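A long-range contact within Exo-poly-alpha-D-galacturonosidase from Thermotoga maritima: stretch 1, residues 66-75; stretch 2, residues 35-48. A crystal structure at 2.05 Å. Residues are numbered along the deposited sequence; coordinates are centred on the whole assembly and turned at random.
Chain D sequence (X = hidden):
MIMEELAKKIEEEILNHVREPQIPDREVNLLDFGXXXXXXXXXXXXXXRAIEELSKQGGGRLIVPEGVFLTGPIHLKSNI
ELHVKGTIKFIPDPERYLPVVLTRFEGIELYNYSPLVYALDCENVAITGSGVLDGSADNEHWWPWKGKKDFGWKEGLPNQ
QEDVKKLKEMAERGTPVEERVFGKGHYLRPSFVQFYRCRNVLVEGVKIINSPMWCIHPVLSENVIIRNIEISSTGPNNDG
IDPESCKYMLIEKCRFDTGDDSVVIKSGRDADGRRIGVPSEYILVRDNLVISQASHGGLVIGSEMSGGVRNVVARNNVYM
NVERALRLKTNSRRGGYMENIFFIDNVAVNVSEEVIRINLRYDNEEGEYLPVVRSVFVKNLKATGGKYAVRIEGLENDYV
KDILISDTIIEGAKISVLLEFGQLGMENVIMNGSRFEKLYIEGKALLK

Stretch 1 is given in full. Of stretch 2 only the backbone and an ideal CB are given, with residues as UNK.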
ATOM      1  N   GLU D  66       4.193 -49.922  27.321  1.00 25.93           N
ATOM      2  CA  GLU D  66       5.375 -49.165  27.746  1.00 26.44           C
ATOM      3  C   GLU D  66       6.661 -49.986  27.582  1.00 26.08           C
ATOM      4  O   GLU D  66       6.662 -51.204  27.781  1.00 25.80           O
ATOM      5  CB  GLU D  66       5.200 -48.733  29.212  1.00 26.96           C
ATOM      6  CG  GLU D  66       6.459 -48.222  29.936  1.00 28.83           C
ATOM      7  CD  GLU D  66       6.430 -48.491  31.448  1.00 31.47           C
ATOM      8  OE1 GLU D  66       6.128 -49.636  31.857  1.00 32.80           O
ATOM      9  OE2 GLU D  66       6.718 -47.561  32.236  1.00 32.71           O
ATOM     10  N   GLY D  67       7.743 -49.304  27.218  1.00 25.85           N
ATOM     11  CA  GLY D  67       9.056 -49.927  27.057  1.00 25.26           C
ATOM     12  C   GLY D  67       9.636 -49.616  25.691  1.00 24.98           C
ATOM     13  O   GLY D  67       8.981 -48.966  24.864  1.00 24.90           O
ATOM     14  N   VAL D  68      10.871 -50.062  25.459  1.00 24.57           N
ATOM     15  CA  VAL D  68      11.490 -49.969  24.132  1.00 24.22           C
ATOM     16  C   VAL D  68      11.635 -51.376  23.553  1.00 23.98           C
ATOM     17  O   VAL D  68      12.266 -52.245  24.155  1.00 24.16           O
ATOM     18  CB  VAL D  68      12.857 -49.224  24.148  1.00 24.37           C
ATOM     19  CG1 VAL D  68      13.415 -49.088  22.731  1.00 23.84           C
ATOM     20  CG2 VAL D  68      12.724 -47.838  24.796  1.00 24.14           C
ATOM     21  N   PHE D  69      11.033 -51.590  22.386  1.00 23.76           N
ATOM     22  CA  PHE D  69      10.978 -52.909  21.761  1.00 23.62           C
ATOM     23  C   PHE D  69      11.807 -52.970  20.475  1.00 23.63           C
ATOM     24  O   PHE D  69      11.458 -52.335  19.469  1.00 23.78           O
ATOM     25  CB  PHE D  69       9.519 -53.297  21.492  1.00 23.66           C
ATOM     26  CG  PHE D  69       8.718 -53.529  22.744  1.00 23.63           C
ATOM     27  CD1 PHE D  69       8.639 -54.797  23.307  1.00 23.52           C
ATOM     28  CD2 PHE D  69       8.050 -52.478  23.366  1.00 23.55           C
ATOM     29  CE1 PHE D  69       7.900 -55.018  24.470  1.00 23.96           C
ATOM     30  CE2 PHE D  69       7.314 -52.689  24.531  1.00 23.16           C
ATOM     31  CZ  PHE D  69       7.236 -53.959  25.080  1.00 23.43           C
ATOM     32  N   LEU D  70      12.909 -53.718  20.528  1.00 23.29           N
ATOM     33  CA  LEU D  70      13.801 -53.893  19.377  1.00 23.10           C
ATOM     34  C   LEU D  70      13.254 -54.952  18.438  1.00 22.72           C
ATOM     35  O   LEU D  70      12.863 -56.029  18.877  1.00 22.66           O
ATOM     36  CB  LEU D  70      15.215 -54.298  19.821  1.00 22.96           C
ATOM     37  CG  LEU D  70      16.081 -53.318  20.618  1.00 23.30           C
ATOM     38  CD1 LEU D  70      17.515 -53.835  20.692  1.00 22.50           C
ATOM     39  CD2 LEU D  70      16.055 -51.918  20.020  1.00 22.35           C
ATOM     40  N   THR D  71      13.241 -54.641  17.146  1.00 22.34           N
ATOM     41  CA  THR D  71      12.702 -55.547  16.135  1.00 22.14           C
ATOM     42  C   THR D  71      13.225 -55.218  14.738  1.00 21.96           C
ATOM     43  O   THR D  71      13.617 -54.080  14.460  1.00 21.81           O
ATOM     44  CB  THR D  71      11.135 -55.537  16.115  1.00 22.06           C
ATOM     45  OG1 THR D  71      10.657 -56.325  15.018  1.00 22.13           O
ATOM     46  CG2 THR D  71      10.594 -54.127  15.977  1.00 22.24           C
ATOM     47  N   GLY D  72      13.226 -56.226  13.869  1.00 21.62           N
ATOM     48  CA  GLY D  72      13.394 -56.009  12.439  1.00 21.58           C
ATOM     49  C   GLY D  72      12.060 -55.538  11.887  1.00 21.62           C
ATOM     50  O   GLY D  72      11.173 -55.168  12.657  1.00 21.51           O
ATOM     51  N   PRO D  73      11.892 -55.570  10.551  1.00 21.73           N
ATOM     52  CA  PRO D  73      10.666 -55.055   9.938  1.00 21.70           C
ATOM     53  C   PRO D  73       9.412 -55.785  10.430  1.00 21.81           C
ATOM     54  O   PRO D  73       9.463 -56.977  10.719  1.00 21.81           O
ATOM     55  CB  PRO D  73      10.886 -55.319   8.444  1.00 21.79           C
ATOM     56  CG  PRO D  73      11.840 -56.456   8.403  1.00 21.45           C
ATOM     57  CD  PRO D  73      12.769 -56.208   9.554  1.00 21.53           C
ATOM     58  N   ILE D  74       8.307 -55.056  10.531  1.00 22.10           N
ATOM     59  CA  ILE D  74       7.021 -55.621  10.945  1.00 22.04           C
ATOM     60  C   ILE D  74       6.125 -55.733   9.725  1.00 22.31           C
ATOM     61  O   ILE D  74       5.915 -54.745   9.010  1.00 22.05           O
ATOM     62  CB  ILE D  74       6.330 -54.732  12.019  1.00 22.00           C
ATOM     63  CG1 ILE D  74       7.127 -54.745  13.330  1.00 21.91           C
ATOM     64  CG2 ILE D  74       4.880 -55.162  12.250  1.00 21.59           C
ATOM     65  CD1 ILE D  74       6.776 -53.606  14.272  1.00 21.85           C
ATOM     66  N   HIS D  75       5.613 -56.936   9.483  1.00 22.41           N
ATOM     67  CA  HIS D  75       4.696 -57.172   8.371  1.00 22.93           C
ATOM     68  C   HIS D  75       3.262 -57.324   8.860  1.00 23.06           C
ATOM     69  O   HIS D  75       2.918 -58.301   9.523  1.00 23.34           O
ATOM     70  CB  HIS D  75       5.143 -58.385   7.542  1.00 22.90           C
ATOM     71  CG  HIS D  75       6.323 -58.106   6.661  1.00 23.91           C
ATOM     72  ND1 HIS D  75       6.819 -59.028   5.765  1.00 24.61           N
ATOM     73  CD2 HIS D  75       7.096 -57.000   6.531  1.00 23.81           C
ATOM     74  CE1 HIS D  75       7.857 -58.509   5.131  1.00 24.83           C
ATOM     75  NE2 HIS D  75       8.044 -57.279   5.577  1.00 24.47           N
ATOM     76  N   UNK D  35       8.363 -61.070  24.025  1.00 26.36           N
ATOM     77  CA  UNK D  35       8.947 -59.732  23.908  1.00 26.46           C
ATOM     78  C   UNK D  35       9.333 -59.147  25.263  1.00 26.60           C
ATOM     79  O   UNK D  35       8.774 -59.519  26.296  1.00 26.80           O
ATOM     80  CB  UNK D  35       7.965 -58.793  23.205  1.00 26.46           C
ATOM     81  N   UNK D  36      10.297 -58.232  25.239  1.00 26.75           N
ATOM     82  CA  UNK D  36      10.710 -57.481  26.414  1.00 27.06           C
ATOM     83  C   UNK D  36      10.983 -56.036  26.000  1.00 27.13           C
ATOM     84  O   UNK D  36      11.634 -55.785  24.981  1.00 27.10           O
ATOM     85  CB  UNK D  36      11.944 -58.110  27.064  1.00 27.06           C
ATOM     86  N   UNK D  37      10.470 -55.092  26.785  1.00 27.00           N
ATOM     87  CA  UNK D  37      10.661 -53.672  26.512  1.00 26.78           C
ATOM     88  C   UNK D  37      11.929 -53.112  27.130  1.00 26.76           C
ATOM     89  O   UNK D  37      11.969 -51.944  27.518  1.00 26.73           O
ATOM     90  CB  UNK D  37       9.456 -52.879  27.021  1.00 26.78           C
ATOM     91  N   UNK D  38      12.968 -53.943  27.205  1.00 26.57           N
ATOM     92  CA  UNK D  38      14.252 -53.561  27.804  1.00 26.64           C
ATOM     93  C   UNK D  38      15.206 -52.864  26.821  1.00 26.79           C
ATOM     94  O   UNK D  38      16.314 -52.476  27.197  1.00 26.79           O
ATOM     95  CB  UNK D  38      14.936 -54.805  28.374  1.00 26.64           C
ATOM     96  N   UNK D  39      14.770 -52.714  25.568  1.00 27.03           N
ATOM     97  CA  UNK D  39      15.589 -52.111  24.512  1.00 27.19           C
ATOM     98  C   UNK D  39      16.820 -52.935  24.173  1.00 27.34           C
ATOM     99  O   UNK D  39      17.839 -52.392  23.738  1.00 27.43           O
ATOM    100  CB  UNK D  39      16.022 -50.704  24.928  1.00 27.19           C
ATOM    101  N   UNK D  40      16.723 -54.250  24.376  1.00 27.46           N
ATOM    102  CA  UNK D  40      17.848 -55.172  24.182  1.00 27.42           C
ATOM    103  C   UNK D  40      17.397 -56.471  23.514  1.00 27.11           C
ATOM    104  O   UNK D  40      18.073 -56.980  22.617  1.00 27.25           O
ATOM    105  CB  UNK D  40      18.517 -55.481  25.523  1.00 27.42           C
ATOM    106  N   UNK D  41      16.258 -56.998  23.958  1.00 26.61           N
ATOM    107  CA  UNK D  41      15.705 -58.244  23.431  1.00 26.17           C
ATOM    108  C   UNK D  41      15.191 -58.061  22.008  1.00 26.06           C
ATOM    109  O   UNK D  41      14.527 -57.062  21.700  1.00 25.88           O
ATOM    110  CB  UNK D  41      14.578 -58.750  24.334  1.00 26.17           C
ATOM    111  N   UNK D  42      15.505 -59.025  21.147  1.00 25.65           N
ATOM    112  CA  UNK D  42      14.986 -59.042  19.786  1.00 25.70           C
ATOM    113  C   UNK D  42      13.533 -59.504  19.808  1.00 25.58           C
ATOM    114  O   UNK D  42      13.251 -60.672  20.074  1.00 25.28           O
ATOM    115  CB  UNK D  42      15.831 -59.948  18.888  1.00 25.70           C
ATOM    116  N   UNK D  43      12.618 -58.576  19.535  1.00 25.31           N
ATOM    117  CA  UNK D  43      11.188 -58.874  19.554  1.00 25.53           C
ATOM    118  C   UNK D  43      10.628 -59.192  18.167  1.00 25.35           C
ATOM    119  O   UNK D  43       9.410 -59.255  18.000  1.00 25.38           O
ATOM    120  CB  UNK D  43      10.424 -57.693  20.155  1.00 25.53           C
ATOM    121  N   UNK D  44      11.509 -59.398  17.185  1.00 25.43           N
ATOM    122  CA  UNK D  44      11.102 -59.673  15.796  1.00 25.48           C
ATOM    123  C   UNK D  44      10.037 -60.768  15.685  1.00 25.63           C
ATOM    124  O   UNK D  44       8.992 -60.564  15.061  1.00 25.56           O
ATOM    125  CB  UNK D  44      12.326 -60.076  14.971  1.00 25.48           C
ATOM    126  N   UNK D  45      10.311 -61.918  16.299  1.00 25.75           N
ATOM    127  CA  UNK D  45       9.400 -63.069  16.278  1.00 26.14           C
ATOM    128  C   UNK D  45       8.152 -62.841  17.121  1.00 25.87           C
ATOM    129  O   UNK D  45       7.089 -63.401  16.836  1.00 25.89           O
ATOM    130  CB  UNK D  45      10.127 -64.321  16.773  1.00 26.14           C
ATOM    131  N   UNK D  46       8.295 -62.029  18.164  1.00 25.61           N
ATOM    132  CA  UNK D  46       7.174 -61.661  19.015  1.00 25.67           C
ATOM    133  C   UNK D  46       6.088 -60.983  18.192  1.00 25.33           C
ATOM    134  O   UNK D  46       4.920 -61.359  18.281  1.00 25.33           O
ATOM    135  CB  UNK D  46       7.636 -60.745  20.150  1.00 25.67           C
ATOM    136  N   UNK D  47       6.487 -60.003  17.381  1.00 25.09           N
ATOM    137  CA  UNK D  47       5.569 -59.323  16.471  1.00 24.93           C
ATOM    138  C   UNK D  47       4.933 -60.299  15.489  1.00 24.94           C
ATOM    139  O   UNK D  47       3.717 -60.278  15.293  1.00 24.94           O
ATOM    140  CB  UNK D  47       6.301 -58.217  15.708  1.00 24.93           C
ATOM    141  N   UNK D  48       5.759 -61.153  14.890  1.00 25.00           N
ATOM    142  CA  UNK D  48       5.305 -62.062  13.841  1.00 25.21           C
ATOM    143  C   UNK D  48       4.274 -63.063  14.374  1.00 25.20           C
ATOM    144  O   UNK D  48       3.254 -63.308  13.733  1.00 25.23           O
ATOM    145  CB  UNK D  48       6.498 -62.808  13.239  1.00 25.21           C
TER

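Position 35 points its CB toward stretch 1, and the ideal CB lies 4.0 Å from Phe69 CE1, so a small apolar side chain would suit it. The residue is Ala35, whose CB meets the edge of the Phe69 ring. At 36 the CB points away, with nothing of stretch 1 within 5.5 Å; almost any residue would do; it is Arg36.

Position 37 is far more restrictive. An ideal CB would sit 3.0 Å from Gly67 CA, a clash, and 3.1 Å from Phe69 CZ. Only glycine fits comfortably. Gly37 lays its CA over the face of the Phe69 ring, 3.7 Å from the centroid, and its O accepts a hydrogen bond from Val68 N (3.0 Å).

Position 38 directs its CB away from stretch 1 and stands just before a corner in the chain, where the amides of 40 and 41 need acceptors; Asp, Asn or Ser could serve. Asp38 OD1 accepts from both of those amides.

At 39, phi is 65°, which favours glycine, though Asn or Asp can adopt it. An ideal CB would come 3.6 Å from Val68 CB. Gly39 is the choice, its N donating to Val68 O (2.9 Å). Position 40 points away, which leaves room for a long polar chain: Arg40, with a long salt bridge to Asp38. Position 41 points sideways and finds no side-chain partner in stretch 1; a small polar residue suits, and Thr41 OG1 donates to Asp38 OD2.

Position 42 points away and precedes a helix, where Asp, Ser, Thr or Asn can take up free amides. Asp42 OD1 accepts from the N and OG of residue 44.

The ideal CB of 43, the N-cap position, is 3.2 Å from Leu70 O, so a compact side chain is needed: Ser, Ala or Cys. Cys43 places SG at the edge of the Phe69 ring, 3.7 Å from CD1, while its N donates to Leu70 O (2.6 Å).

At 44 the ideal CB lies 4.1 Å from Gly72 N, a donor within reach of a short acceptor such as Ser, Thr or Asp. Ser44 OG accepts from Gly72 N (2.9 Å) and donates to Asp42 OD1.

Positions 45, 46 and 48 make no contact with stretch 1, which leaves their choice open: Glu45, Ser46 and Lys48.

Position 47 points toward stretch 1, its ideal CB 4.3 Å from Ile74 CG1; Leu, Met or Phe would suit. Phe47 takes Ile74 CD1 over one ring face, 3.6 Å from CE1.

Stretch 2, residues 35-48: ARGDGRTDCSESFK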
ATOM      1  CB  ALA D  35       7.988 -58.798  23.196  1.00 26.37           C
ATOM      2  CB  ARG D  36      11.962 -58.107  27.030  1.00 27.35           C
ATOM      3  CG  ARG D  36      12.135 -57.832  28.520  1.00 28.55           C
ATOM      4  CD  ARG D  36      12.705 -59.052  29.241  1.00 30.75           C
ATOM      5  NE  ARG D  36      11.813 -60.201  29.095  1.00 32.63           N
ATOM      6  CZ  ARG D  36      12.143 -61.467  29.340  1.00 33.57           C
ATOM      7  NH1 ARG D  36      13.365 -61.785  29.757  1.00 34.38           N
ATOM      8  NH2 ARG D  36      11.237 -62.422  29.162  1.00 34.05           N
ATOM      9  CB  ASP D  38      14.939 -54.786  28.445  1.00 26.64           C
ATOM     10  CG  ASP D  38      15.169 -55.936  27.457  1.00 26.67           C
ATOM     11  OD1 ASP D  38      15.063 -55.731  26.227  1.00 26.70           O
ATOM     12  OD2 ASP D  38      15.465 -57.060  27.919  1.00 27.55           O
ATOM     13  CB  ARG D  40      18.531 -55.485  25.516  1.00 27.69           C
ATOM     14  CG  ARG D  40      19.167 -54.283  26.212  1.00 28.72           C
ATOM     15  CD  ARG D  40      19.281 -54.504  27.721  1.00 29.83           C
ATOM     16  NE  ARG D  40      20.461 -55.284  28.086  1.00 31.29           N
ATOM     17  CZ  ARG D  40      20.460 -56.581  28.398  1.00 32.33           C
ATOM     18  NH1 ARG D  40      19.331 -57.284  28.394  1.00 32.86           N
ATOM     19  NH2 ARG D  40      21.599 -57.181  28.716  1.00 32.18           N
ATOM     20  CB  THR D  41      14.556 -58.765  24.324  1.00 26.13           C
ATOM     21  OG1 THR D  41      15.037 -58.950  25.660  1.00 25.93           O
ATOM     22  CG2 THR D  41      14.014 -60.094  23.807  1.00 26.41           C
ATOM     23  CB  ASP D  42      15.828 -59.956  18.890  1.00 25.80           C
ATOM     24  CG  ASP D  42      15.484 -59.815  17.410  1.00 26.14           C
ATOM     25  OD1 ASP D  42      14.558 -59.048  17.074  1.00 25.66           O
ATOM     26  OD2 ASP D  42      16.146 -60.477  16.580  1.00 27.16           O
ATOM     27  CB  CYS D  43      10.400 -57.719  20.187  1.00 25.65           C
ATOM     28  SG  CYS D  43      11.051 -57.137  21.768  1.00 27.33           S
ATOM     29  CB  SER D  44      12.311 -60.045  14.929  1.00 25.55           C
ATOM     30  OG  SER D  44      13.194 -58.949  14.756  1.00 25.09           O
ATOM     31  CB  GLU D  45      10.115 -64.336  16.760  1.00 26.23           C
ATOM     32  CG  GLU D  45      11.104 -64.908  15.763  1.00 27.83           C
ATOM     33  CD  GLU D  45      10.421 -65.536  14.558  1.00 29.96           C
ATOM     34  OE1 GLU D  45       9.748 -66.579  14.718  1.00 30.61           O
ATOM     35  OE2 GLU D  45      10.571 -64.990  13.447  1.00 31.27           O
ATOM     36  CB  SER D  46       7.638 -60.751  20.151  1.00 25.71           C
ATOM     37  OG  SER D  46       8.630 -61.405  20.924  1.00 26.41           O
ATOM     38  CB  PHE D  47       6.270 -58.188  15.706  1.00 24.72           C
ATOM     39  CG  PHE D  47       6.419 -56.925  16.504  1.00 24.36           C
ATOM     40  CD1 PHE D  47       5.358 -56.040  16.626  1.00 23.51           C
ATOM     41  CD2 PHE D  47       7.614 -56.631  17.150  1.00 24.02           C
ATOM     42  CE1 PHE D  47       5.485 -54.875  17.378  1.00 24.21           C
ATOM     43  CE2 PHE D  47       7.750 -55.476  17.899  1.00 24.76           C
ATOM     44  CZ  PHE D  47       6.681 -54.590  18.011  1.00 24.27           C
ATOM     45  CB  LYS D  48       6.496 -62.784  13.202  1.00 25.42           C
ATOM     46  CG  LYS D  48       6.273 -63.217  11.758  1.00 26.28           C
ATOM     47  CD  LYS D  48       6.853 -64.597  11.481  1.00 27.08           C
ATOM     48  CE  LYS D  48       5.801 -65.688  11.705  1.00 29.11           C
ATOM     49  NZ  LYS D  48       6.353 -67.082  11.824  1.00 28.37           N
TER
HETATM   50  O   HOH W   1      13.682 -54.662  23.274  1.00 27.62           O
HETATM   51  O   HOH W   2       8.625 -58.921  12.747  1.00 33.19           O
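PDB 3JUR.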